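Local coordinates for protein drebrin (Homo sapiens, PDB 5Y1Z) that is an actin-binding protein whose ADF-homology domain binds the PHD-BROMO-PWWP module of ZMYND8, probably holding that nuclear protein in the cytoplasm, at residues L15-Y19 with W31-T35. Coordinates in Å, arbitrary orientation, origin at the centre of the assembly. Numbering follows the deposited sequence.
Sequences LLAAY and WALYT
In the ADF-homology fold, a mixed five-stranded sheet is flanked by helices, and here the N-terminal helix 12-23 packs on strand 31-36, next to the sheet edge formed by 43-49. Segment 15-19 is regular alpha helix (phi/psi near -65/-40) and 31-35 is extended. Their axes approach to 8.6 Å at 154°, so the chain reverses between them, running roughly antiparallel. Ala-18 faces Ala-32 at a CA separation of 6.0 Å, widening to 7.8 Å between the CA atoms of Leu-15 and Tyr-34. The tight end is explained by two methyls meeting directly, Ala-18 CB to Ala-32 CB at 3.8 Å.

At the wider end Tyr-34 fills the gap and supplies 86 of the 192 Å² buried. With chi1 m (-47°) and chi2 -88°, its ring extends obliquely toward the helix, bringing OH to the backbone of Leu-15 and placing Tyr-34 CZ 4.3 Å from Ala-18 CB. Leu-15, mt (chi1 -45°, chi2 169°), sets its CD2 3.6 Å from Tyr-34 CD1. Phe-111 stacks on the Tyr-34 ring, while Leu-43 and Leu-45 also touch this side chain. Trp-31 and Leu-33 direct CA-to-CB away from the helix; their side chains touch Leu-56 of helix 52-56.

Tyr-19 (chi1 t) leads its ring away, its hydroxyl bonding Gln-112 O, and packs on an apolar side chain of the ZMYND8 chain, as does Leu-16; the helix thus serves both core and interface. Leu-15 O accepts two hydrogen bonds: the helical one from Tyr-19 N (3.1 Å), and one from Tyr-34 OH at 2.8 Å.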
loop_
_atom_site.group_PDB
_atom_site.type_symbol
_atom_site.label_atom_id
_atom_site.label_comp_id
_atom_site.label_asym_id
_atom_site.label_seq_id
_atom_site.Cartn_x
_atom_site.Cartn_y
_atom_site.Cartn_z
ATOM N N LEU A 15 4.570 -6.886 -18.039
ATOM C CA LEU A 15 3.916 -5.598 -17.835
ATOM C C LEU A 15 4.803 -4.451 -18.297
ATOM O O LEU A 15 4.363 -3.549 -19.033
ATOM C CB LEU A 15 3.548 -5.423 -16.360
ATOM C CG LEU A 15 2.890 -6.561 -15.565
ATOM C CD1 LEU A 15 2.882 -6.231 -14.073
ATOM C CD2 LEU A 15 1.490 -6.852 -16.078
ATOM N N LEU A 16 6.068 -4.465 -17.876
ATOM C CA LEU A 16 6.927 -3.362 -18.266
ATOM C C LEU A 16 7.325 -3.432 -19.733
ATOM O O LEU A 16 7.598 -2.392 -20.325
ATOM C CB LEU A 16 8.147 -3.327 -17.372
ATOM C CG LEU A 16 7.692 -2.844 -15.993
ATOM C CD1 LEU A 16 8.829 -2.934 -14.962
ATOM C CD2 LEU A 16 7.086 -1.443 -16.039
ATOM N N ALA A 17 7.317 -4.619 -20.345
ATOM C CA ALA A 17 7.627 -4.720 -21.767
ATOM C C ALA A 17 6.526 -4.092 -22.611
ATOM O O ALA A 17 6.806 -3.407 -23.609
ATOM C CB ALA A 17 7.849 -6.181 -22.142
ATOM N N ALA A 18 5.264 -4.325 -22.241
ATOM C CA ALA A 18 4.171 -3.665 -22.946
ATOM C C ALA A 18 4.241 -2.159 -22.764
ATOM O O ALA A 18 4.103 -1.393 -23.730
ATOM C CB ALA A 18 2.839 -4.191 -22.442
ATOM N N TYR A 19 4.471 -1.717 -21.524
ATOM C CA TYR A 19 4.518 -0.286 -21.254
ATOM C C TYR A 19 5.671 0.384 -21.996
ATOM O O TYR A 19 5.519 1.484 -22.553
ATOM C CB TYR A 19 4.631 -0.090 -19.747
ATOM C CG TYR A 19 5.185 1.226 -19.279
ATOM C CD1 TYR A 19 4.378 2.351 -19.198
ATOM C CD2 TYR A 19 6.503 1.326 -18.877
ATOM C CE1 TYR A 19 4.885 3.551 -18.745
ATOM C CE2 TYR A 19 7.018 2.508 -18.411
ATOM C CZ TYR A 19 6.211 3.622 -18.344
ATOM O OH TYR A 19 6.743 4.806 -17.879
ATOM N N TRP A 31 -1.037 1.320 -27.275
ATOM C CA TRP A 31 -1.818 1.052 -26.081
ATOM C C TRP A 31 -1.480 -0.322 -25.533
ATOM O O TRP A 31 -1.087 -1.232 -26.272
ATOM C CB TRP A 31 -3.331 1.164 -26.330
ATOM C CG TRP A 31 -3.904 0.140 -27.271
ATOM C CD1 TRP A 31 -4.129 0.298 -28.604
ATOM C CD2 TRP A 31 -4.344 -1.184 -26.946
ATOM N NE1 TRP A 31 -4.670 -0.852 -29.141
ATOM C CE2 TRP A 31 -4.814 -1.777 -28.145
ATOM C CE3 TRP A 31 -4.374 -1.933 -25.763
ATOM C CZ2 TRP A 31 -5.321 -3.076 -28.196
ATOM C CZ3 TRP A 31 -4.876 -3.233 -25.811
ATOM C CH2 TRP A 31 -5.347 -3.790 -27.026
ATOM N N ALA A 32 -1.627 -0.440 -24.213
ATOM C CA ALA A 32 -1.508 -1.694 -23.491
ATOM C C ALA A 32 -2.663 -1.773 -22.494
ATOM O O ALA A 32 -3.167 -0.754 -22.021
ATOM C CB ALA A 32 -0.132 -1.825 -22.811
ATOM N N LEU A 33 -3.137 -2.990 -22.245
ATOM C CA LEU A 33 -4.315 -3.231 -21.422
ATOM C C LEU A 33 -3.963 -4.299 -20.397
ATOM O O LEU A 33 -3.638 -5.443 -20.770
ATOM C CB LEU A 33 -5.500 -3.682 -22.291
ATOM C CG LEU A 33 -6.754 -4.065 -21.529
ATOM C CD1 LEU A 33 -7.293 -2.821 -20.826
ATOM C CD2 LEU A 33 -7.765 -4.668 -22.492
ATOM N N TYR A 34 -4.106 -3.952 -19.119
ATOM C CA TYR A 34 -3.820 -4.841 -17.991
ATOM C C TYR A 34 -5.069 -5.136 -17.164
ATOM O O TYR A 34 -6.058 -4.402 -17.205
ATOM C CB TYR A 34 -2.751 -4.241 -17.062
ATOM C CG TYR A 34 -1.533 -3.683 -17.761
ATOM C CD1 TYR A 34 -0.447 -4.510 -18.036
ATOM C CD2 TYR A 34 -1.451 -2.343 -18.136
ATOM C CE1 TYR A 34 0.677 -4.041 -18.659
ATOM C CE2 TYR A 34 -0.308 -1.857 -18.774
ATOM C CZ TYR A 34 0.752 -2.724 -19.027
ATOM O OH TYR A 34 1.903 -2.311 -19.653
ATOM N N THR A 35 -5.026 -6.239 -16.421
ATOM C CA THR A 35 -6.166 -6.671 -15.617
ATOM C C THR A 35 -5.657 -7.598 -14.519
ATOM O O THR A 35 -4.491 -8.002 -14.513
ATOM C CB THR A 35 -7.247 -7.357 -16.466
ATOM O OG1 THR A 35 -8.419 -7.577 -15.666
ATOM C CG2 THR A 35 -6.743 -8.690 -17.015
#